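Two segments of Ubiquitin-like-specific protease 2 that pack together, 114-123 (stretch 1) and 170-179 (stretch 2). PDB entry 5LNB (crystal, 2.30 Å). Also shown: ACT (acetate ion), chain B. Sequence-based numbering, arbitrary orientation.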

# COMPACT_ATOMS: atom_id res chain seq x y z
N VAL A 114 0.99 -3.10 5.77
CA VAL A 114 0.92 -2.03 4.78
C VAL A 114 -0.45 -1.39 4.84
O VAL A 114 -1.47 -2.07 4.65
CB VAL A 114 1.22 -2.56 3.36
CG1 VAL A 114 1.16 -1.40 2.34
CG2 VAL A 114 2.59 -3.26 3.32
N ILE A 115 -0.49 -0.08 5.08
CA ILE A 115 -1.78 0.60 5.19
C ILE A 115 -1.82 1.82 4.29
O ILE A 115 -1.29 2.88 4.66
CB ILE A 115 -2.08 0.99 6.64
CG1 ILE A 115 -2.02 -0.25 7.54
CG2 ILE A 115 -3.43 1.68 6.73
CD1 ILE A 115 -2.21 0.06 9.01
N PRO A 116 -2.42 1.73 3.10
CA PRO A 116 -2.63 2.94 2.29
C PRO A 116 -3.75 3.79 2.87
O PRO A 116 -4.73 3.27 3.41
CB PRO A 116 -2.97 2.40 0.90
CG PRO A 116 -3.34 0.99 1.09
CD PRO A 116 -2.68 0.49 2.34
N ILE A 117 -3.60 5.11 2.75
CA ILE A 117 -4.45 6.07 3.43
C ILE A 117 -5.03 7.04 2.41
O ILE A 117 -4.28 7.70 1.68
CB ILE A 117 -3.69 6.83 4.54
CG1 ILE A 117 -3.30 5.84 5.65
CG2 ILE A 117 -4.51 7.99 5.07
CD1 ILE A 117 -2.46 6.42 6.75
N ASN A 118 -6.35 7.13 2.36
CA ASN A 118 -7.07 7.96 1.40
C ASN A 118 -7.92 8.94 2.19
O ASN A 118 -8.94 8.55 2.77
CB ASN A 118 -7.92 7.09 0.48
CG ASN A 118 -8.92 7.89 -0.34
OD1 ASN A 118 -8.75 9.10 -0.54
ND2 ASN A 118 -9.96 7.23 -0.82
N ILE A 119 -7.50 10.20 2.24
CA ILE A 119 -8.23 11.24 2.96
C ILE A 119 -8.44 12.42 2.03
O ILE A 119 -7.47 12.96 1.48
CB ILE A 119 -7.48 11.69 4.23
CG1 ILE A 119 -7.33 10.53 5.22
CG2 ILE A 119 -8.24 12.84 4.89
CD1 ILE A 119 -6.53 10.91 6.47
N SER A 120 -9.69 12.84 1.88
CA SER A 120 -10.03 14.01 1.06
C SER A 120 -9.21 14.05 -0.22
O SER A 120 -8.59 15.06 -0.57
CB SER A 120 -9.85 15.30 1.85
OG SER A 120 -10.63 15.28 3.03
N TYR A 121 -9.18 12.92 -0.92
CA TYR A 121 -8.57 12.79 -2.24
C TYR A 121 -7.05 12.91 -2.21
O TYR A 121 -6.42 13.07 -3.26
CB TYR A 121 -9.15 13.82 -3.22
CG TYR A 121 -10.57 13.49 -3.61
CD1 TYR A 121 -10.84 12.63 -4.67
CD2 TYR A 121 -11.64 14.00 -2.89
CE1 TYR A 121 -12.13 12.31 -5.03
CE2 TYR A 121 -12.94 13.68 -3.24
CZ TYR A 121 -13.18 12.84 -4.31
OH TYR A 121 -14.48 12.51 -4.66
N HIS A 122 -6.44 12.83 -1.03
CA HIS A 122 -5.00 12.83 -0.87
C HIS A 122 -4.57 11.43 -0.45
O HIS A 122 -4.94 10.97 0.63
CB HIS A 122 -4.57 13.86 0.17
CG HIS A 122 -3.10 13.83 0.49
ND1 HIS A 122 -2.56 14.50 1.57
CD2 HIS A 122 -2.06 13.23 -0.13
CE1 HIS A 122 -1.26 14.30 1.61
NE2 HIS A 122 -0.92 13.53 0.58
N TRP A 123 -3.81 10.76 -1.32
CA TRP A 123 -3.24 9.45 -1.03
C TRP A 123 -1.86 9.58 -0.38
O TRP A 123 -1.01 10.34 -0.85
CB TRP A 123 -3.08 8.63 -2.31
CG TRP A 123 -4.31 7.96 -2.85
CD1 TRP A 123 -5.00 8.31 -3.99
CD2 TRP A 123 -4.97 6.80 -2.32
NE1 TRP A 123 -6.06 7.45 -4.18
CE2 TRP A 123 -6.06 6.51 -3.18
CE3 TRP A 123 -4.75 5.99 -1.20
CZ2 TRP A 123 -6.92 5.44 -2.95
CZ3 TRP A 123 -5.61 4.93 -0.97
CH2 TRP A 123 -6.69 4.66 -1.85
C ACT B . -12.39 9.70 -1.44
O ACT B . -11.56 10.58 -1.09
OXT ACT B . -12.13 8.50 -1.16
CH3 ACT B . -13.67 10.03 -2.15
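Stretch 2, residues 170-179: THSREIDPIK

No hydrogen bond joins these two segments: a helix lies on a strand through the ends of isoleucine side chains, and Glu 174, an acidic residue lying against the strand, is tied up by its own stretch. Its OE1 accepts a hydrogen bond from His 171 ND1 at 2.7 Å, and its OE2 lies 3.1 Å from Arg 173 NH1, a salt bridge of charge alone because the oxygen sits well out of the guanidinium plane. The carboxylate is bound within its own stretch, and the CG of Glu 174 lies 3.6 Å from Ile 119 CD1.

Stretch 1 is extended from Val 114 to Ile 119, then reverses through a type I' turn, Ile 119 to His 122, closed by Ile 119 N to His 122 O at 3.1 Å and His 122 N to Ile 119 O at 2.7 Å. In the strand the alternation is strict: Ile 115, Ile 117 and Ile 119 point toward the helix, while Val 114, Pro 116 and Asn 118 do not reach it. All three isoleucines take the same m,t rotamer, which carries each CD1 out to the helix.

Stretch 2 enters its helix after His 171 at the N-cap position and runs from Ser 172 through Lys 179, kinked where the nitrogens of Pro 177 and Ile 178 lack bonds to the preceding turn; proline has no N-H to offer. Its direction is 132° from that of the strand, closer to antiparallel than parallel, so later helix residues meet earlier strand residues. The axes approach to 11.3 Å, a spacing bridged by side chains. Glu 174 CA lies 8.9 Å from Ile 117 CA. One turn on, Ile 178 CA lies 9.4 Å from Ile 115 CA.

Ile 178 spans two strand positions, with CG2 4.3 Å from Ile 115 CD1 and CD1 4.1 Å from Ile 117 CD1. Ile 175 leaves its backbone sideways, yet its m,m rotamer brings the end of the chain nearer, CD1 reaching 3.9 Å from Ile 117 CD1. Ile 117 thus touches two helix residues.

At the last residue of the turn, His 122 CE1 comes 3.9 Å from His 171 CE1, the ring planes at 57° and the centroids 5.8 Å apart, an oblique pairing. The rule to read here is economical: alternate strand positions meet Glu 174, Ile 175 and Ile 178, with Ile 175 and Ile 178 making the apolar pairs. The Glu 174 carboxylate and His 171 ND1 bond within stretch 2, and the NE2 atoms of both histidines elsewhere in the structure, so none of these bonds crosses the contact.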

# COMPACT_ATOMS: atom_id res chain seq x y z
N THR A 170 3.62 16.19 6.96
CA THR A 170 3.79 15.20 8.01
C THR A 170 2.42 14.88 8.59
O THR A 170 1.49 15.69 8.51
CB THR A 170 4.74 15.72 9.10
OG1 THR A 170 4.15 16.87 9.72
CG2 THR A 170 6.09 16.13 8.48
N HIS A 171 2.28 13.68 9.16
CA HIS A 171 0.94 13.13 9.39
C HIS A 171 0.76 12.61 10.80
O HIS A 171 0.13 11.58 11.03
CB HIS A 171 0.65 12.03 8.37
CG HIS A 171 0.66 12.53 6.96
ND1 HIS A 171 -0.29 13.41 6.48
CD2 HIS A 171 1.52 12.32 5.94
CE1 HIS A 171 -0.03 13.69 5.22
NE2 HIS A 171 1.06 13.04 4.86
N SER A 172 1.29 13.35 11.78
CA SER A 172 1.08 13.00 13.18
C SER A 172 -0.41 12.77 13.50
O SER A 172 -0.78 11.75 14.10
CB SER A 172 1.66 14.10 14.06
OG SER A 172 1.62 13.72 15.42
N ARG A 173 -1.26 13.72 13.11
CA ARG A 173 -2.68 13.62 13.45
C ARG A 173 -3.34 12.41 12.81
O ARG A 173 -4.17 11.74 13.44
CB ARG A 173 -3.42 14.90 13.06
CG ARG A 173 -3.31 16.02 14.07
CD ARG A 173 -4.14 17.23 13.65
NE ARG A 173 -3.65 17.84 12.41
CZ ARG A 173 -4.19 17.63 11.21
NH1 ARG A 173 -5.25 16.84 11.09
NH2 ARG A 173 -3.67 18.22 10.14
N GLU A 174 -3.01 12.11 11.54
CA GLU A 174 -3.65 10.99 10.84
C GLU A 174 -3.08 9.64 11.25
O GLU A 174 -3.76 8.63 11.09
CB GLU A 174 -3.51 11.14 9.32
CG GLU A 174 -4.18 12.37 8.73
CD GLU A 174 -3.32 13.62 8.85
OE1 GLU A 174 -2.13 13.56 8.48
OE2 GLU A 174 -3.83 14.66 9.32
N ILE A 175 -1.85 9.59 11.74
CA ILE A 175 -1.28 8.32 12.17
C ILE A 175 -1.66 7.97 13.60
O ILE A 175 -1.57 6.80 13.99
CB ILE A 175 0.25 8.34 12.01
CG1 ILE A 175 0.62 8.42 10.52
CG2 ILE A 175 0.90 7.14 12.71
CD1 ILE A 175 -0.05 7.39 9.66
N ASP A 176 -2.10 8.95 14.40
CA ASP A 176 -2.46 8.66 15.78
C ASP A 176 -3.55 7.60 15.89
O ASP A 176 -3.45 6.75 16.78
CB ASP A 176 -2.87 9.95 16.50
CG ASP A 176 -3.31 9.70 17.94
OD1 ASP A 176 -4.54 9.57 18.18
OD2 ASP A 176 -2.43 9.60 18.83
N PRO A 177 -4.59 7.59 15.05
CA PRO A 177 -5.56 6.49 15.13
C PRO A 177 -4.93 5.13 14.91
O PRO A 177 -5.43 4.13 15.43
CB PRO A 177 -6.56 6.83 14.01
CG PRO A 177 -6.46 8.31 13.86
CD PRO A 177 -5.03 8.66 14.13
N ILE A 178 -3.84 5.05 14.15
CA ILE A 178 -3.22 3.76 13.94
C ILE A 178 -2.46 3.33 15.18
O ILE A 178 -2.43 2.15 15.53
CB ILE A 178 -2.31 3.78 12.69
CG1 ILE A 178 -3.13 4.15 11.45
CG2 ILE A 178 -1.64 2.41 12.51
CD1 ILE A 178 -2.32 4.22 10.17
N LYS A 179 -1.84 4.29 15.89
CA LYS A 179 -1.24 3.97 17.18
C LYS A 179 -2.27 3.37 18.12
O LYS A 179 -2.02 2.34 18.76
CB LYS A 179 -0.63 5.22 17.80
CG LYS A 179 0.47 5.86 16.99
CD LYS A 179 1.33 6.74 17.88
CE LYS A 179 2.39 7.49 17.09
NZ LYS A 179 3.16 8.42 17.99